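Local coordinates for protein ORC2 (Aeropyrum pernix, PDB 1W5T) that binds DNA and ATP and takes part in regulating DNA replication, with an AAA+ ATPase domain and a C-terminal winged-helix domain, at residues R261-A273 / L281-N293. Sequence-based numbering, arbitrary orientation.
Sequences RAIVALKMACEMA and LSEDLVRKAVSEN
Ala289 and Ala269 meet methyl to methyl, CB to CB 3.8 Å, where the two helices approach to 8.2 Å between axes and run at 130° to each other. Ala289 is a knob among Ala265, Met268, Ala269 and Met272. In return Met272 enters the hole formed by Leu285, Lys288, Ala289 and Glu292: its CG lies anti to the carbonyl carbon and the chain runs on extended, laying SD 3.9 Å from Lys288 CG and carrying CE on to Glu292. Met268 instead bends at chi3 (63°), which folds CE back to Glu292 CB. Leu285 spreads its two methyls over the last turns of helix 259-275, CD2 against Met272 CB (3.8 Å) and CD1 against Ala273, while Leu281 sets CD2 3.8 Å from Cys270 SG. At the other end the extended chain of Arg261 slides past Asn293, whose backbone O lies over one guanidinium face. An alanine here lacks the guanidinium and would probably leave the C-terminal end of helix 283-292 without a nearby positive charge. Helix 259-275 belongs to the ATPase lid; beside it Val286 packs on helix 239-249, and Ile263, which touches the bound nucleotide analogue, packs on helix 217-231.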
ATOM      1  N   ARG A 261       7.205   8.484   5.736  1.00 16.91           N
ATOM      2  CA  ARG A 261       7.213   9.654   6.601  1.00 17.47           C
ATOM      3  C   ARG A 261       8.514   9.751   7.379  1.00 16.70           C
ATOM      4  O   ARG A 261       9.013  10.838   7.582  1.00 16.50           O
ATOM      5  CB  ARG A 261       6.066   9.604   7.577  1.00 17.98           C
ATOM      6  CG  ARG A 261       5.269  10.860   7.637  1.00 24.30           C
ATOM      7  CD  ARG A 261       3.947  10.753   8.447  1.00 32.50           C
ATOM      8  NE  ARG A 261       3.419  12.093   8.571  1.00 38.38           N
ATOM      9  CZ  ARG A 261       3.120  12.788   9.675  1.00 41.09           C
ATOM     10  NH1 ARG A 261       2.709  14.030   9.484  1.00 41.90           N
ATOM     11  NH2 ARG A 261       3.178  12.297  10.912  1.00 42.43           N
ATOM     12  N   ALA A 262       9.043   8.616   7.841  1.00 15.52           N
ATOM     13  CA  ALA A 262      10.273   8.610   8.616  1.00 14.27           C
ATOM     14  C   ALA A 262      11.472   9.085   7.783  1.00 14.07           C
ATOM     15  O   ALA A 262      12.232   9.958   8.234  1.00 12.79           O
ATOM     16  CB  ALA A 262      10.536   7.257   9.215  1.00 14.34           C
ATOM     17  N   ILE A 263      11.580   8.533   6.568  1.00 13.20           N
ATOM     18  CA  ILE A 263      12.637   8.863   5.644  1.00 12.77           C
ATOM     19  C   ILE A 263      12.610  10.331   5.205  1.00 13.08           C
ATOM     20  O   ILE A 263      13.678  10.958   5.077  1.00 13.35           O
ATOM     21  CB  ILE A 263      12.597   7.905   4.425  1.00 12.34           C
ATOM     22  CG1 ILE A 263      13.096   6.537   4.846  1.00 11.12           C
ATOM     23  CG2 ILE A 263      13.477   8.400   3.293  1.00 11.43           C
ATOM     24  CD1 ILE A 263      12.709   5.477   3.866  1.00 13.32           C
ATOM     25  N   VAL A 264      11.423  10.866   4.978  1.00 13.23           N
ATOM     26  CA  VAL A 264      11.246  12.253   4.551  1.00 14.19           C
ATOM     27  C   VAL A 264      11.671  13.192   5.709  1.00 14.57           C
ATOM     28  O   VAL A 264      12.371  14.192   5.491  1.00 15.20           O
ATOM     29  CB  VAL A 264       9.775  12.526   4.097  1.00 14.17           C
ATOM     30  CG1 VAL A 264       9.548  13.969   3.833  1.00 14.96           C
ATOM     31  CG2 VAL A 264       9.461  11.761   2.817  1.00 16.70           C
ATOM     32  N   ALA A 265      11.277  12.862   6.928  1.00 13.72           N
ATOM     33  CA  ALA A 265      11.799  13.556   8.109  1.00 13.88           C
ATOM     34  C   ALA A 265      13.320  13.635   8.167  1.00 13.50           C
ATOM     35  O   ALA A 265      13.871  14.684   8.470  1.00 14.02           O
ATOM     36  CB  ALA A 265      11.263  12.923   9.396  1.00 12.36           C
ATOM     37  N   LEU A 266      13.986  12.514   7.927  1.00 13.29           N
ATOM     38  CA  LEU A 266      15.432  12.454   8.006  1.00 13.14           C
ATOM     39  C   LEU A 266      16.005  13.311   6.858  1.00 14.09           C
ATOM     40  O   LEU A 266      16.926  14.107   7.076  1.00 13.44           O
ATOM     41  CB  LEU A 266      15.926  10.989   7.985  1.00 12.42           C
ATOM     42  CG  LEU A 266      17.436  10.751   7.820  1.00 11.63           C
ATOM     43  CD1 LEU A 266      18.168  11.480   8.908  1.00 12.88           C
ATOM     44  CD2 LEU A 266      17.841   9.298   7.888  1.00 10.00           C
ATOM     45  N   LYS A 267      15.425  13.166   5.661  1.00 14.77           N
ATOM     46  CA  LYS A 267      15.766  14.040   4.560  1.00 16.42           C
ATOM     47  C   LYS A 267      15.727  15.497   4.944  1.00 16.55           C
ATOM     48  O   LYS A 267      16.738  16.203   4.767  1.00 16.66           O
ATOM     49  CB  LYS A 267      14.864  13.856   3.351  1.00 16.42           C
ATOM     50  CG  LYS A 267      15.499  14.436   2.051  1.00 19.60           C
ATOM     51  CD  LYS A 267      14.594  14.243   0.838  1.00 25.43           C
ATOM     52  CE  LYS A 267      13.693  15.486   0.612  1.00 31.95           C
ATOM     53  NZ  LYS A 267      12.270  15.204   0.178  1.00 31.66           N
ATOM     54  N   MET A 268      14.564  15.923   5.439  1.00 16.26           N
ATOM     55  CA  MET A 268      14.285  17.315   5.795  1.00 17.57           C
ATOM     56  C   MET A 268      15.285  17.809   6.822  1.00 17.05           C
ATOM     57  O   MET A 268      15.830  18.891   6.672  1.00 16.43           O
ATOM     58  CB  MET A 268      12.890  17.477   6.416  1.00 18.21           C
ATOM     59  CG  MET A 268      11.704  17.418   5.472  1.00 22.10           C
ATOM     60  SD  MET A 268      10.083  17.491   6.441  1.00 33.37           S
ATOM     61  CE  MET A 268      10.205  19.132   7.213  1.00 26.86           C
ATOM     62  N   ALA A 269      15.518  17.002   7.855  1.00 16.78           N
ATOM     63  CA  ALA A 269      16.443  17.373   8.902  1.00 17.43           C
ATOM     64  C   ALA A 269      17.799  17.666   8.283  1.00 18.00           C
ATOM     65  O   ALA A 269      18.428  18.642   8.608  1.00 17.32           O
ATOM     66  CB  ALA A 269      16.522  16.302   9.963  1.00 16.89           C
ATOM     67  N   CYS A 270      18.216  16.837   7.331  1.00 18.87           N
ATOM     68  CA  CYS A 270      19.496  17.051   6.659  1.00 19.35           C
ATOM     69  C   CYS A 270      19.572  18.352   5.835  1.00 19.58           C
ATOM     70  O   CYS A 270      20.573  19.092   5.898  1.00 19.62           O
ATOM     71  CB  CYS A 270      19.827  15.860   5.785  1.00 19.40           C
ATOM     72  SG  CYS A 270      20.354  14.488   6.762  1.00 19.20           S
ATOM     73  N   GLU A 271      18.524  18.626   5.074  1.00 20.36           N
ATOM     74  CA  GLU A 271      18.460  19.878   4.324  1.00 21.96           C
ATOM     75  C   GLU A 271      18.320  21.131   5.193  1.00 21.62           C
ATOM     76  O   GLU A 271      18.815  22.204   4.820  1.00 21.65           O
ATOM     77  CB  GLU A 271      17.507  19.845   3.103  1.00 22.59           C
ATOM     78  CG  GLU A 271      16.109  19.286   3.295  1.00 28.09           C
ATOM     79  CD  GLU A 271      15.463  18.821   1.978  1.00 33.74           C
ATOM     80  OE1 GLU A 271      16.196  18.517   1.008  1.00 35.74           O
ATOM     81  OE2 GLU A 271      14.209  18.748   1.904  1.00 35.61           O
ATOM     82  N   MET A 272      17.678  20.974   6.352  1.00 21.69           N
ATOM     83  CA  MET A 272      17.604  22.020   7.374  1.00 21.27           C
ATOM     84  C   MET A 272      18.987  22.343   7.941  1.00 21.07           C
ATOM     85  O   MET A 272      19.286  23.515   8.195  1.00 20.87           O
ATOM     86  CB  MET A 272      16.651  21.618   8.500  1.00 20.81           C
ATOM     87  CG  MET A 272      15.190  21.955   8.235  1.00 21.56           C
ATOM     88  SD  MET A 272      14.106  21.144   9.477  1.00 25.31           S
ATOM     89  CE  MET A 272      12.556  21.566   8.864  1.00 24.10           C
ATOM     90  N   ALA A 273      19.809  21.314   8.150  1.00 21.42           N
ATOM     91  CA  ALA A 273      21.218  21.497   8.558  1.00 22.34           C
ATOM     92  C   ALA A 273      22.039  22.217   7.484  1.00 22.98           C
ATOM     93  O   ALA A 273      22.701  23.215   7.780  1.00 23.51           O
ATOM     94  CB  ALA A 273      21.858  20.182   8.926  1.00 21.45           C
ATOM     95  N   LEU A 281      23.983  16.782  11.696  1.00 23.75           N
ATOM     96  CA  LEU A 281      22.679  16.946  12.307  1.00 21.69           C
ATOM     97  C   LEU A 281      22.804  17.391  13.746  1.00 21.02           C
ATOM     98  O   LEU A 281      23.836  17.190  14.411  1.00 20.81           O
ATOM     99  CB  LEU A 281      21.879  15.655  12.277  1.00 21.01           C
ATOM    100  CG  LEU A 281      21.483  15.078  10.937  1.00 21.23           C
ATOM    101  CD1 LEU A 281      20.841  13.696  11.099  1.00 19.59           C
ATOM    102  CD2 LEU A 281      20.574  16.030  10.174  1.00 20.93           C
ATOM    103  N   SER A 282      21.726  17.993  14.234  1.00 19.64           N
ATOM    104  CA  SER A 282      21.568  18.172  15.665  1.00 18.63           C
ATOM    105  C   SER A 282      20.181  17.658  16.031  1.00 17.90           C
ATOM    106  O   SER A 282      19.321  17.509  15.146  1.00 18.74           O
ATOM    107  CB  SER A 282      21.765  19.645  16.041  1.00 18.77           C
ATOM    108  OG  SER A 282      20.686  20.429  15.598  1.00 21.02           O
ATOM    109  N   GLU A 283      19.958  17.363  17.306  1.00 15.83           N
ATOM    110  CA  GLU A 283      18.662  16.933  17.760  1.00 15.32           C
ATOM    111  C   GLU A 283      17.518  17.913  17.501  1.00 15.44           C
ATOM    112  O   GLU A 283      16.391  17.488  17.180  1.00 15.01           O
ATOM    113  CB  GLU A 283      18.742  16.599  19.243  1.00 15.57           C
ATOM    114  CG  GLU A 283      19.872  15.634  19.535  1.00 17.06           C
ATOM    115  CD  GLU A 283      19.752  15.016  20.882  1.00 20.02           C
ATOM    116  OE1 GLU A 283      20.674  14.304  21.328  1.00 23.24           O
ATOM    117  OE2 GLU A 283      18.735  15.258  21.510  1.00 25.30           O
ATOM    118  N   ASP A 284      17.794  19.217  17.665  1.00 15.10           N
ATOM    119  CA  ASP A 284      16.815  20.275  17.385  1.00 14.98           C
ATOM    120  C   ASP A 284      16.282  20.196  15.954  1.00 15.22           C
ATOM    121  O   ASP A 284      15.076  20.308  15.726  1.00 15.59           O
ATOM    122  CB  ASP A 284      17.402  21.663  17.662  1.00 14.47           C
ATOM    123  CG  ASP A 284      17.638  21.922  19.172  1.00 16.35           C
ATOM    124  OD1 ASP A 284      18.277  22.924  19.509  1.00 21.48           O
ATOM    125  OD2 ASP A 284      17.246  21.184  20.097  1.00 16.62           O
ATOM    126  N   LEU A 285      17.186  19.996  15.002  1.00 15.05           N
ATOM    127  CA  LEU A 285      16.824  19.970  13.586  1.00 15.38           C
ATOM    128  C   LEU A 285      15.983  18.735  13.265  1.00 14.38           C
ATOM    129  O   LEU A 285      14.996  18.825  12.578  1.00 14.17           O
ATOM    130  CB  LEU A 285      18.083  20.060  12.702  1.00 14.88           C
ATOM    131  CG  LEU A 285      18.748  21.459  12.783  1.00 16.99           C
ATOM    132  CD1 LEU A 285      20.195  21.444  12.292  1.00 14.24           C
ATOM    133  CD2 LEU A 285      17.937  22.568  11.991  1.00 17.03           C
ATOM    134  N   VAL A 286      16.359  17.597  13.824  1.00 14.74           N
ATOM    135  CA  VAL A 286      15.600  16.365  13.659  1.00 14.45           C
ATOM    136  C   VAL A 286      14.222  16.541  14.268  1.00 14.58           C
ATOM    137  O   VAL A 286      13.222  16.281  13.602  1.00 14.05           O
ATOM    138  CB  VAL A 286      16.334  15.146  14.269  1.00 14.65           C
ATOM    139  CG1 VAL A 286      15.447  13.903  14.297  1.00 13.01           C
ATOM    140  CG2 VAL A 286      17.601  14.870  13.467  1.00 13.65           C
ATOM    141  N   ARG A 287      14.176  17.025  15.514  1.00 14.93           N
ATOM    142  CA  ARG A 287      12.890  17.244  16.162  1.00 15.75           C
ATOM    143  C   ARG A 287      12.042  18.258  15.425  1.00 16.22           C
ATOM    144  O   ARG A 287      10.836  18.056  15.254  1.00 16.34           O
ATOM    145  CB  ARG A 287      13.015  17.561  17.638  1.00 15.48           C
ATOM    146  CG  ARG A 287      13.307  16.319  18.475  1.00 15.01           C
ATOM    147  CD  ARG A 287      13.375  16.572  19.977  1.00 13.88           C
ATOM    148  NE  ARG A 287      14.293  17.695  20.214  1.00 13.03           N
ATOM    149  CZ  ARG A 287      15.491  17.592  20.788  1.00 11.35           C
ATOM    150  NH1 ARG A 287      15.946  16.403  21.248  1.00  7.01           N
ATOM    151  NH2 ARG A 287      16.213  18.697  20.920  1.00  8.10           N
ATOM    152  N   LYS A 288      12.672  19.342  15.002  1.00 17.02           N
ATOM    153  CA  LYS A 288      12.046  20.256  14.086  1.00 18.43           C
ATOM    154  C   LYS A 288      11.423  19.540  12.877  1.00 18.70           C
ATOM    155  O   LYS A 288      10.261  19.790  12.523  1.00 18.68           O
ATOM    156  CB  LYS A 288      13.064  21.285  13.588  1.00 18.78           C
ATOM    157  CG  LYS A 288      12.434  22.416  12.796  1.00 21.04           C
ATOM    158  CD  LYS A 288      11.833  23.493  13.742  1.00 26.98           C
ATOM    159  CE  LYS A 288      11.580  24.874  13.029  1.00 31.22           C
ATOM    160  NZ  LYS A 288      10.525  25.635  13.819  1.00 33.10           N
ATOM    161  N   ALA A 289      12.198  18.668  12.243  1.00 18.94           N
ATOM    162  CA  ALA A 289      11.753  18.016  11.011  1.00 19.27           C
ATOM    163  C   ALA A 289      10.510  17.173  11.287  1.00 19.61           C
ATOM    164  O   ALA A 289       9.593  17.142  10.471  1.00 19.25           O
ATOM    165  CB  ALA A 289      12.849  17.199  10.399  1.00 17.94           C
ATOM    166  N   VAL A 290      10.484  16.524  12.442  1.00 20.06           N
ATOM    167  CA  VAL A 290       9.419  15.614  12.813  1.00 21.91           C
ATOM    168  C   VAL A 290       8.114  16.370  13.006  1.00 23.77           C
ATOM    169  O   VAL A 290       7.014  15.851  12.735  1.00 24.01           O
ATOM    170  CB  VAL A 290       9.777  14.892  14.113  1.00 22.37           C
ATOM    171  CG1 VAL A 290       8.538  14.370  14.823  1.00 21.96           C
ATOM    172  CG2 VAL A 290      10.767  13.770  13.863  1.00 22.25           C
ATOM    173  N   SER A 291       8.248  17.625  13.429  1.00 25.13           N
ATOM    174  CA  SER A 291       7.117  18.433  13.806  1.00 26.45           C
ATOM    175  C   SER A 291       6.507  19.235  12.660  1.00 28.32           C
ATOM    176  O   SER A 291       5.357  19.687  12.798  1.00 27.95           O
ATOM    177  CB  SER A 291       7.507  19.353  14.966  1.00 25.59           C
ATOM    178  OG  SER A 291       8.077  20.574  14.514  1.00 25.68           O
ATOM    179  N   GLU A 292       7.281  19.459  11.582  1.00 30.39           N
ATOM    180  CA  GLU A 292       6.769  20.107  10.346  1.00 32.78           C
ATOM    181  C   GLU A 292       6.352  19.046   9.310  1.00 33.89           C
ATOM    182  O   GLU A 292       5.663  19.347   8.329  1.00 35.01           O
ATOM    183  CB  GLU A 292       7.758  21.114   9.692  1.00 32.53           C
ATOM    184  CG  GLU A 292       8.797  21.758  10.587  1.00 36.42           C
ATOM    185  CD  GLU A 292       8.732  23.268  10.612  1.00 41.36           C
ATOM    186  OE1 GLU A 292       9.576  23.938   9.967  1.00 44.00           O
ATOM    187  OE2 GLU A 292       7.846  23.791  11.306  1.00 44.14           O
ATOM    188  N   ASN A 293       6.787  17.812   9.522  1.00 34.90           N
ATOM    189  CA  ASN A 293       6.481  16.748   8.620  1.00 36.02           C
ATOM    190  C   ASN A 293       5.020  16.448   8.807  1.00 37.25           C
ATOM    191  O   ASN A 293       4.672  15.577   9.599  1.00 38.39           O
ATOM    192  CB  ASN A 293       7.331  15.538   8.966  1.00 35.85           C
ATOM    193  CG  ASN A 293       7.384  14.494   7.853  1.00 35.73           C
ATOM    194  OD1 ASN A 293       7.502  13.295   8.136  1.00 35.26           O
ATOM    195  ND2 ASN A 293       7.352  14.935   6.599  1.00 35.43           N
TER